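Local atomic coordinates of arginase (RocF) (Helicobacter pylori, PDB entry 4G3H), a protein that probably hydrolyses L-arginine to L-ornithine and urea with the help of two manganese ions per subunit. Residues E68-K80 / M94-K106. Residues are numbered along the deposited sequence; the frame is centred on the assembly and turned at random.
Sequences ENLIPCMKEVFEK and MFGIFQAFRSVHK
F78 and A100 interlock as knobs into holes where segment 68-80, on helix 59-78, crosses helix 94-104 at -51° (axes of the short segments), two neighbouring helices packed on the parallel beta-sheet of the alpha/beta arginase fold and linked through strand 84-87. The A100 methyl sits among I71, M74, K75 and F78, its CB a tight 3.5 Å from M74 CB. F78 in turn fills the hole between I97, A100, F101 and V104: with CG anti to the carbonyl carbon (chi1 -67°), its ring takes F101 CD1 3.6 Å above the centre of one face. The two rings form an edge-to-face pair, planes at 79°, with F101 giving the edge. At the edge of the F78 ring, CZ meets I97 CG2 at 3.7 Å. Toward the N-terminal end of helix 94-104, G96, with no side chain, leaves room for L70, whose CD2 lies 3.9 Å from G96 CA. I97 and F101 also touch strand 228-234. The outer side is looser: V104 packs against the CG of exposed E79, while K75, its chain bent at chi3, gives a hydrogen bond from NZ to S103 OG (2.8 Å). A water donates to F78 O at 2.8 Å and lies 2.6 Å from H105 NE2.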
ATOM      1  N   GLU A  68       7.276  -3.822  18.615  1.00 30.67           N
ATOM      2  CA  GLU A  68       6.947  -5.051  19.328  1.00 32.52           C
ATOM      3  C   GLU A  68       5.814  -5.912  18.778  1.00 31.16           C
ATOM      4  O   GLU A  68       5.813  -7.126  18.990  1.00 29.82           O
ATOM      5  CB  GLU A  68       6.646  -4.717  20.790  1.00 55.36           C
ATOM      6  CG  GLU A  68       7.724  -3.883  21.463  1.00 61.69           C
ATOM      7  CD  GLU A  68       7.385  -3.541  22.903  1.00 66.12           C
ATOM      8  OE1 GLU A  68       6.313  -2.946  23.140  1.00 67.49           O
ATOM      9  OE2 GLU A  68       8.193  -3.865  23.799  1.00 69.23           O
ATOM     10  N   ASN A  69       4.857  -5.302  18.083  1.00 32.94           N
ATOM     11  CA  ASN A  69       3.722  -6.057  17.554  1.00 31.88           C
ATOM     12  C   ASN A  69       3.601  -6.144  16.038  1.00 29.56           C
ATOM     13  O   ASN A  69       3.834  -7.199  15.448  1.00 28.84           O
ATOM     14  CB  ASN A  69       2.403  -5.493  18.095  1.00 40.25           C
ATOM     15  CG  ASN A  69       2.210  -5.763  19.566  1.00 43.85           C
ATOM     16  OD1 ASN A  69       2.886  -5.179  20.412  1.00 48.70           O
ATOM     17  ND2 ASN A  69       1.281  -6.658  19.883  1.00 44.11           N
ATOM     18  N   LEU A  70       3.220  -5.034  15.416  1.00 24.08           N
ATOM     19  CA  LEU A  70       3.022  -4.993  13.975  1.00 21.66           C
ATOM     20  C   LEU A  70       4.174  -5.513  13.125  1.00 19.90           C
ATOM     21  O   LEU A  70       3.983  -6.420  12.314  1.00 19.03           O
ATOM     22  CB  LEU A  70       2.671  -3.573  13.530  1.00 24.70           C
ATOM     23  CG  LEU A  70       2.426  -3.408  12.028  1.00 25.42           C
ATOM     24  CD1 LEU A  70       1.340  -4.375  11.565  1.00 24.05           C
ATOM     25  CD2 LEU A  70       2.022  -1.970  11.736  1.00 28.94           C
ATOM     26  N   ILE A  71       5.363  -4.945  13.296  1.00 23.00           N
ATOM     27  CA  ILE A  71       6.510  -5.372  12.496  1.00 23.70           C
ATOM     28  C   ILE A  71       6.864  -6.847  12.695  1.00 23.37           C
ATOM     29  O   ILE A  71       7.055  -7.578  11.727  1.00 25.60           O
ATOM     30  CB  ILE A  71       7.746  -4.455  12.759  1.00 20.84           C
ATOM     31  CG1 ILE A  71       7.454  -3.047  12.214  1.00 21.32           C
ATOM     32  CG2 ILE A  71       8.987  -5.008  12.069  1.00 19.80           C
ATOM     33  CD1 ILE A  71       8.595  -2.033  12.421  1.00 20.28           C
ATOM     34  N   PRO A  72       6.941  -7.312  13.950  1.00 27.02           N
ATOM     35  CA  PRO A  72       7.279  -8.727  14.151  1.00 26.42           C
ATOM     36  C   PRO A  72       6.274  -9.673  13.481  1.00 26.79           C
ATOM     37  O   PRO A  72       6.661 -10.685  12.894  1.00 25.36           O
ATOM     38  CB  PRO A  72       7.293  -8.866  15.674  1.00 27.77           C
ATOM     39  CG  PRO A  72       7.775  -7.512  16.119  1.00 27.82           C
ATOM     40  CD  PRO A  72       6.965  -6.576  15.229  1.00 28.74           C
ATOM     41  N   CYS A  73       4.986  -9.340  13.572  1.00 21.63           N
ATOM     42  CA  CYS A  73       3.940 -10.163  12.965  1.00 21.27           C
ATOM     43  C   CYS A  73       4.052 -10.182  11.444  1.00 21.17           C
ATOM     44  O   CYS A  73       3.935 -11.240  10.818  1.00 21.07           O
ATOM     45  CB  CYS A  73       2.542  -9.650  13.354  1.00 27.45           C
ATOM     46  SG  CYS A  73       2.050  -9.991  15.062  1.00 29.92           S
ATOM     47  N   MET A  74       4.269  -9.014  10.846  1.00 19.05           N
ATOM     48  CA  MET A  74       4.390  -8.950   9.399  1.00 20.10           C
ATOM     49  C   MET A  74       5.655  -9.658   8.912  1.00 20.59           C
ATOM     50  O   MET A  74       5.670 -10.211   7.813  1.00 22.66           O
ATOM     51  CB  MET A  74       4.373  -7.493   8.913  1.00 23.16           C
ATOM     52  CG  MET A  74       3.021  -6.791   9.062  1.00 23.32           C
ATOM     53  SD  MET A  74       1.615  -7.741   8.395  1.00 21.29           S
ATOM     54  CE  MET A  74       2.097  -7.924   6.658  1.00 19.07           C
ATOM     55  N   LYS A  75       6.717  -9.644   9.714  1.00 27.50           N
ATOM     56  CA  LYS A  75       7.943 -10.329   9.311  1.00 28.37           C
ATOM     57  C   LYS A  75       7.644 -11.818   9.217  1.00 28.19           C
ATOM     58  O   LYS A  75       8.113 -12.492   8.304  1.00 29.74           O
ATOM     59  CB  LYS A  75       9.076 -10.094  10.314  1.00 25.82           C
ATOM     60  CG  LYS A  75       9.604  -8.675  10.333  1.00 28.92           C
ATOM     61  CD  LYS A  75      10.920  -8.579  11.107  1.00 31.23           C
ATOM     62  CE  LYS A  75      12.015  -9.405  10.438  1.00 32.62           C
ATOM     63  NZ  LYS A  75      13.345  -9.223  11.087  1.00 33.71           N
ATOM     64  N   GLU A  76       6.855 -12.328  10.160  1.00 22.39           N
ATOM     65  CA  GLU A  76       6.481 -13.743  10.147  1.00 24.84           C
ATOM     66  C   GLU A  76       5.787 -14.074   8.833  1.00 24.05           C
ATOM     67  O   GLU A  76       6.013 -15.131   8.247  1.00 24.87           O
ATOM     68  CB  GLU A  76       5.533 -14.069  11.303  1.00 37.38           C
ATOM     69  CG  GLU A  76       6.170 -14.003  12.677  1.00 42.50           C
ATOM     70  CD  GLU A  76       5.213 -14.412  13.789  1.00 45.39           C
ATOM     71  OE1 GLU A  76       5.638 -14.431  14.963  1.00 46.63           O
ATOM     72  OE2 GLU A  76       4.037 -14.715  13.492  1.00 45.97           O
ATOM     73  N   VAL A  77       4.932 -13.165   8.375  1.00 25.97           N
ATOM     74  CA  VAL A  77       4.220 -13.374   7.120  1.00 23.61           C
ATOM     75  C   VAL A  77       5.187 -13.343   5.936  1.00 24.64           C
ATOM     76  O   VAL A  77       5.192 -14.249   5.104  1.00 23.72           O
ATOM     77  CB  VAL A  77       3.130 -12.287   6.901  1.00 20.43           C
ATOM     78  CG1 VAL A  77       2.562 -12.394   5.484  1.00 18.97           C
ATOM     79  CG2 VAL A  77       2.020 -12.445   7.938  1.00 14.17           C
ATOM     80  N   PHE A  78       6.021 -12.311   5.871  1.00 25.42           N
ATOM     81  CA  PHE A  78       6.947 -12.179   4.754  1.00 27.19           C
ATOM     82  C   PHE A  78       8.052 -13.231   4.708  1.00 30.49           C
ATOM     83  O   PHE A  78       8.720 -13.387   3.685  1.00 28.15           O
ATOM     84  CB  PHE A  78       7.552 -10.775   4.737  1.00 23.07           C
ATOM     85  CG  PHE A  78       6.556  -9.689   4.423  1.00 21.42           C
ATOM     86  CD1 PHE A  78       5.680  -9.819   3.344  1.00 18.16           C
ATOM     87  CD2 PHE A  78       6.506  -8.529   5.192  1.00 16.92           C
ATOM     88  CE1 PHE A  78       4.763  -8.802   3.033  1.00 19.57           C
ATOM     89  CE2 PHE A  78       5.595  -7.507   4.888  1.00 19.40           C
ATOM     90  CZ  PHE A  78       4.721  -7.646   3.805  1.00 17.41           C
ATOM     91  N   GLU A  79       8.238 -13.956   5.806  1.00 40.41           N
ATOM     92  CA  GLU A  79       9.262 -14.993   5.855  1.00 45.02           C
ATOM     93  C   GLU A  79       8.784 -16.299   5.223  1.00 47.82           C
ATOM     94  O   GLU A  79       9.591 -17.170   4.905  1.00 48.69           O
ATOM     95  CB  GLU A  79       9.711 -15.229   7.298  1.00 54.34           C
ATOM     96  CG  GLU A  79      10.603 -14.115   7.831  1.00 58.21           C
ATOM     97  CD  GLU A  79      10.929 -14.266   9.303  1.00 60.68           C
ATOM     98  OE1 GLU A  79      11.717 -13.446   9.823  1.00 62.05           O
ATOM     99  OE2 GLU A  79      10.395 -15.197   9.943  1.00 63.44           O
ATOM    100  N   LYS A  80       7.472 -16.433   5.044  1.00 36.70           N
ATOM    101  CA  LYS A  80       6.907 -17.628   4.418  1.00 38.55           C
ATOM    102  C   LYS A  80       7.107 -17.492   2.910  1.00 39.13           C
ATOM    103  O   LYS A  80       7.253 -16.382   2.400  1.00 37.10           O
ATOM    104  CB  LYS A  80       5.411 -17.748   4.720  1.00 56.03           C
ATOM    105  CG  LYS A  80       5.069 -17.817   6.194  1.00 59.98           C
ATOM    106  CD  LYS A  80       3.591 -18.127   6.402  1.00 62.92           C
ATOM    107  CE  LYS A  80       3.235 -19.506   5.856  1.00 65.15           C
ATOM    108  NZ  LYS A  80       1.808 -19.876   6.074  1.00 65.11           N
ATOM    109  N   MET A  94       1.036   1.151   5.810  1.00 18.88           N
ATOM    110  CA  MET A  94       2.039   0.717   4.849  1.00 20.65           C
ATOM    111  C   MET A  94       3.449   0.851   5.432  1.00 20.30           C
ATOM    112  O   MET A  94       4.335   0.072   5.100  1.00 18.71           O
ATOM    113  CB  MET A  94       1.908   1.535   3.556  1.00 21.74           C
ATOM    114  CG  MET A  94       2.886   1.172   2.451  1.00 24.81           C
ATOM    115  SD  MET A  94       4.409   2.162   2.482  1.00 30.05           S
ATOM    116  CE  MET A  94       5.311   1.442   1.082  1.00 25.10           C
ATOM    117  N   PHE A  95       3.652   1.828   6.308  1.00 21.50           N
ATOM    118  CA  PHE A  95       4.973   2.013   6.900  1.00 23.11           C
ATOM    119  C   PHE A  95       5.433   0.777   7.665  1.00 22.94           C
ATOM    120  O   PHE A  95       6.452   0.169   7.325  1.00 22.47           O
ATOM    121  CB  PHE A  95       4.990   3.217   7.848  1.00 24.15           C
ATOM    122  CG  PHE A  95       6.294   3.384   8.573  1.00 24.39           C
ATOM    123  CD1 PHE A  95       7.463   3.656   7.868  1.00 25.97           C
ATOM    124  CD2 PHE A  95       6.368   3.217   9.951  1.00 26.83           C
ATOM    125  CE1 PHE A  95       8.688   3.753   8.523  1.00 25.49           C
ATOM    126  CE2 PHE A  95       7.595   3.314  10.620  1.00 26.33           C
ATOM    127  CZ  PHE A  95       8.754   3.580   9.901  1.00 25.71           C
ATOM    128  N   GLY A  96       4.684   0.414   8.704  1.00 18.83           N
ATOM    129  CA  GLY A  96       5.038  -0.748   9.499  1.00 18.82           C
ATOM    130  C   GLY A  96       5.144  -2.012   8.663  1.00 17.89           C
ATOM    131  O   GLY A  96       6.053  -2.819   8.855  1.00 18.34           O
ATOM    132  N   ILE A  97       4.221  -2.187   7.726  1.00 19.14           N
ATOM    133  CA  ILE A  97       4.227  -3.367   6.865  1.00 19.77           C
ATOM    134  C   ILE A  97       5.485  -3.423   5.985  1.00 20.40           C
ATOM    135  O   ILE A  97       6.136  -4.469   5.866  1.00 18.35           O
ATOM    136  CB  ILE A  97       2.978  -3.384   5.940  1.00 17.29           C
ATOM    137  CG1 ILE A  97       1.711  -3.578   6.776  1.00 16.62           C
ATOM    138  CG2 ILE A  97       3.098  -4.494   4.910  1.00 16.49           C
ATOM    139  CD1 ILE A  97       0.428  -3.378   5.994  1.00 17.57           C
ATOM    140  N   PHE A  98       5.819  -2.292   5.370  1.00 19.84           N
ATOM    141  CA  PHE A  98       6.971  -2.218   4.481  1.00 21.70           C
ATOM    142  C   PHE A  98       8.301  -2.354   5.225  1.00 22.04           C
ATOM    143  O   PHE A  98       9.249  -2.942   4.698  1.00 20.54           O
ATOM    144  CB  PHE A  98       6.938  -0.909   3.682  1.00 21.88           C
ATOM    145  CG  PHE A  98       7.912  -0.873   2.542  1.00 24.73           C
ATOM    146  CD1 PHE A  98       7.781  -1.751   1.473  1.00 24.44           C
ATOM    147  CD2 PHE A  98       8.977   0.029   2.546  1.00 24.08           C
ATOM    148  CE1 PHE A  98       8.701  -1.733   0.422  1.00 26.18           C
ATOM    149  CE2 PHE A  98       9.898   0.054   1.504  1.00 24.29           C
ATOM    150  CZ  PHE A  98       9.763  -0.828   0.440  1.00 23.09           C
ATOM    151  N   GLN A  99       8.376  -1.812   6.440  1.00 21.69           N
ATOM    152  CA  GLN A  99       9.598  -1.923   7.225  1.00 22.23           C
ATOM    153  C   GLN A  99       9.849  -3.404   7.503  1.00 22.88           C
ATOM    154  O   GLN A  99      10.993  -3.868   7.476  1.00 21.46           O
ATOM    155  CB  GLN A  99       9.485  -1.161   8.549  1.00 23.53           C
ATOM    156  CG  GLN A  99       9.470   0.360   8.409  1.00 26.90           C
ATOM    157  CD  GLN A  99      10.659   0.898   7.623  1.00 28.48           C
ATOM    158  OE1 GLN A  99      10.619   0.994   6.399  1.00 28.52           O
ATOM    159  NE2 GLN A  99      11.727   1.240   8.328  1.00 30.85           N
ATOM    160  N   ALA A 100       8.776  -4.147   7.766  1.00 20.41           N
ATOM    161  CA  ALA A 100       8.902  -5.578   8.024  1.00 20.96           C
ATOM    162  C   ALA A 100       9.402  -6.255   6.748  1.00 22.58           C
ATOM    163  O   ALA A 100      10.245  -7.154   6.790  1.00 22.22           O
ATOM    164  CB  ALA A 100       7.561  -6.155   8.429  1.00 22.97           C
ATOM    165  N   PHE A 101       8.876  -5.802   5.613  1.00 20.42           N
ATOM    166  CA  PHE A 101       9.245  -6.327   4.304  1.00 22.02           C
ATOM    167  C   PHE A 101      10.743  -6.094   4.048  1.00 23.48           C
ATOM    168  O   PHE A 101      11.454  -6.997   3.599  1.00 22.20           O
ATOM    169  CB  PHE A 101       8.419  -5.619   3.231  1.00 23.83           C
ATOM    170  CG  PHE A 101       8.556  -6.208   1.863  1.00 24.10           C
ATOM    171  CD1 PHE A 101       7.945  -7.422   1.549  1.00 25.81           C
ATOM    172  CD2 PHE A 101       9.265  -5.536   0.871  1.00 23.77           C
ATOM    173  CE1 PHE A 101       8.030  -7.957   0.267  1.00 23.92           C
ATOM    174  CE2 PHE A 101       9.356  -6.063  -0.420  1.00 25.04           C
ATOM    175  CZ  PHE A 101       8.735  -7.278  -0.720  1.00 25.66           C
ATOM    176  N   ARG A 102      11.202  -4.874   4.320  1.00 27.62           N
ATOM    177  CA  ARG A 102      12.606  -4.508   4.146  1.00 29.59           C
ATOM    178  C   ARG A 102      13.468  -5.324   5.109  1.00 30.97           C
ATOM    179  O   ARG A 102      14.552  -5.774   4.752  1.00 32.18           O
ATOM    180  CB  ARG A 102      12.816  -3.023   4.449  1.00 26.66           C
ATOM    181  CG  ARG A 102      12.023  -2.073   3.577  1.00 28.28           C
ATOM    182  CD  ARG A 102      12.141  -0.641   4.093  1.00 30.02           C
ATOM    183  NE  ARG A 102      13.493  -0.107   3.940  1.00 31.13           N
ATOM    184  CZ  ARG A 102      13.870   1.099   4.359  1.00 31.05           C
ATOM    185  NH1 ARG A 102      12.998   1.896   4.966  1.00 30.04           N
ATOM    186  NH2 ARG A 102      15.117   1.512   4.160  1.00 28.22           N
ATOM    187  N   SER A 103      12.977  -5.504   6.329  1.00 30.14           N
ATOM    188  CA  SER A 103      13.699  -6.254   7.345  1.00 32.48           C
ATOM    189  C   SER A 103      13.943  -7.698   6.923  1.00 32.99           C
ATOM    190  O   SER A 103      15.040  -8.218   7.105  1.00 34.91           O
ATOM    191  CB  SER A 103      12.935  -6.220   8.671  1.00 34.48           C
ATOM    192  OG  SER A 103      13.717  -6.780   9.710  1.00 37.81           O
ATOM    193  N   VAL A 104      12.924  -8.344   6.365  1.00 28.67           N
ATOM    194  CA  VAL A 104      13.063  -9.725   5.906  1.00 30.37           C
ATOM    195  C   VAL A 104      14.001  -9.824   4.697  1.00 33.17           C
ATOM    196  O   VAL A 104      14.759 -10.785   4.570  1.00 34.32           O
ATOM    197  CB  VAL A 104      11.693 -10.334   5.515  1.00 29.29           C
ATOM    198  CG1 VAL A 104      11.889 -11.706   4.882  1.00 26.33           C
ATOM    199  CG2 VAL A 104      10.809 -10.456   6.749  1.00 26.72           C
ATOM    200  N   HIS A 105      13.945  -8.834   3.812  1.00 38.95           N
ATOM    201  CA  HIS A 105      14.788  -8.815   2.615  1.00 41.17           C
ATOM    202  C   HIS A 105      15.873  -7.756   2.786  1.00 44.20           C
ATOM    203  O   HIS A 105      16.071  -6.916   1.909  1.00 44.75           O
ATOM    204  CB  HIS A 105      13.943  -8.470   1.389  1.00 38.01           C
ATOM    205  CG  HIS A 105      12.785  -9.393   1.170  1.00 37.55           C
ATOM    206  ND1 HIS A 105      12.941 -10.698   0.755  1.00 37.13           N
ATOM    207  CD2 HIS A 105      11.450  -9.196   1.298  1.00 37.35           C
ATOM    208  CE1 HIS A 105      11.752 -11.265   0.635  1.00 36.62           C
ATOM    209  NE2 HIS A 105      10.831 -10.375   0.958  1.00 36.54           N
ATOM    210  N   LYS A 106      16.574  -7.811   3.916  1.00 45.19           N
ATOM    211  CA  LYS A 106      17.614  -6.841   4.250  1.00 47.56           C
ATOM    212  C   LYS A 106      18.746  -6.618   3.256  1.00 47.27           C
ATOM    213  O   LYS A 106      19.288  -5.517   3.184  1.00 48.33           O
ATOM    214  CB  LYS A 106      18.200  -7.167   5.628  1.00 72.53           C
ATOM    215  CG  LYS A 106      18.503  -8.634   5.859  1.00 77.61           C
ATOM    216  CD  LYS A 106      18.883  -8.873   7.313  1.00 81.45           C
ATOM    217  CE  LYS A 106      19.058 -10.353   7.609  1.00 83.46           C
ATOM    218  NZ  LYS A 106      20.150 -10.961   6.804  1.00 83.90           N
TER
HETATM  219  O   HOH W   1       8.597 -11.642   1.438  1.00 40.88           O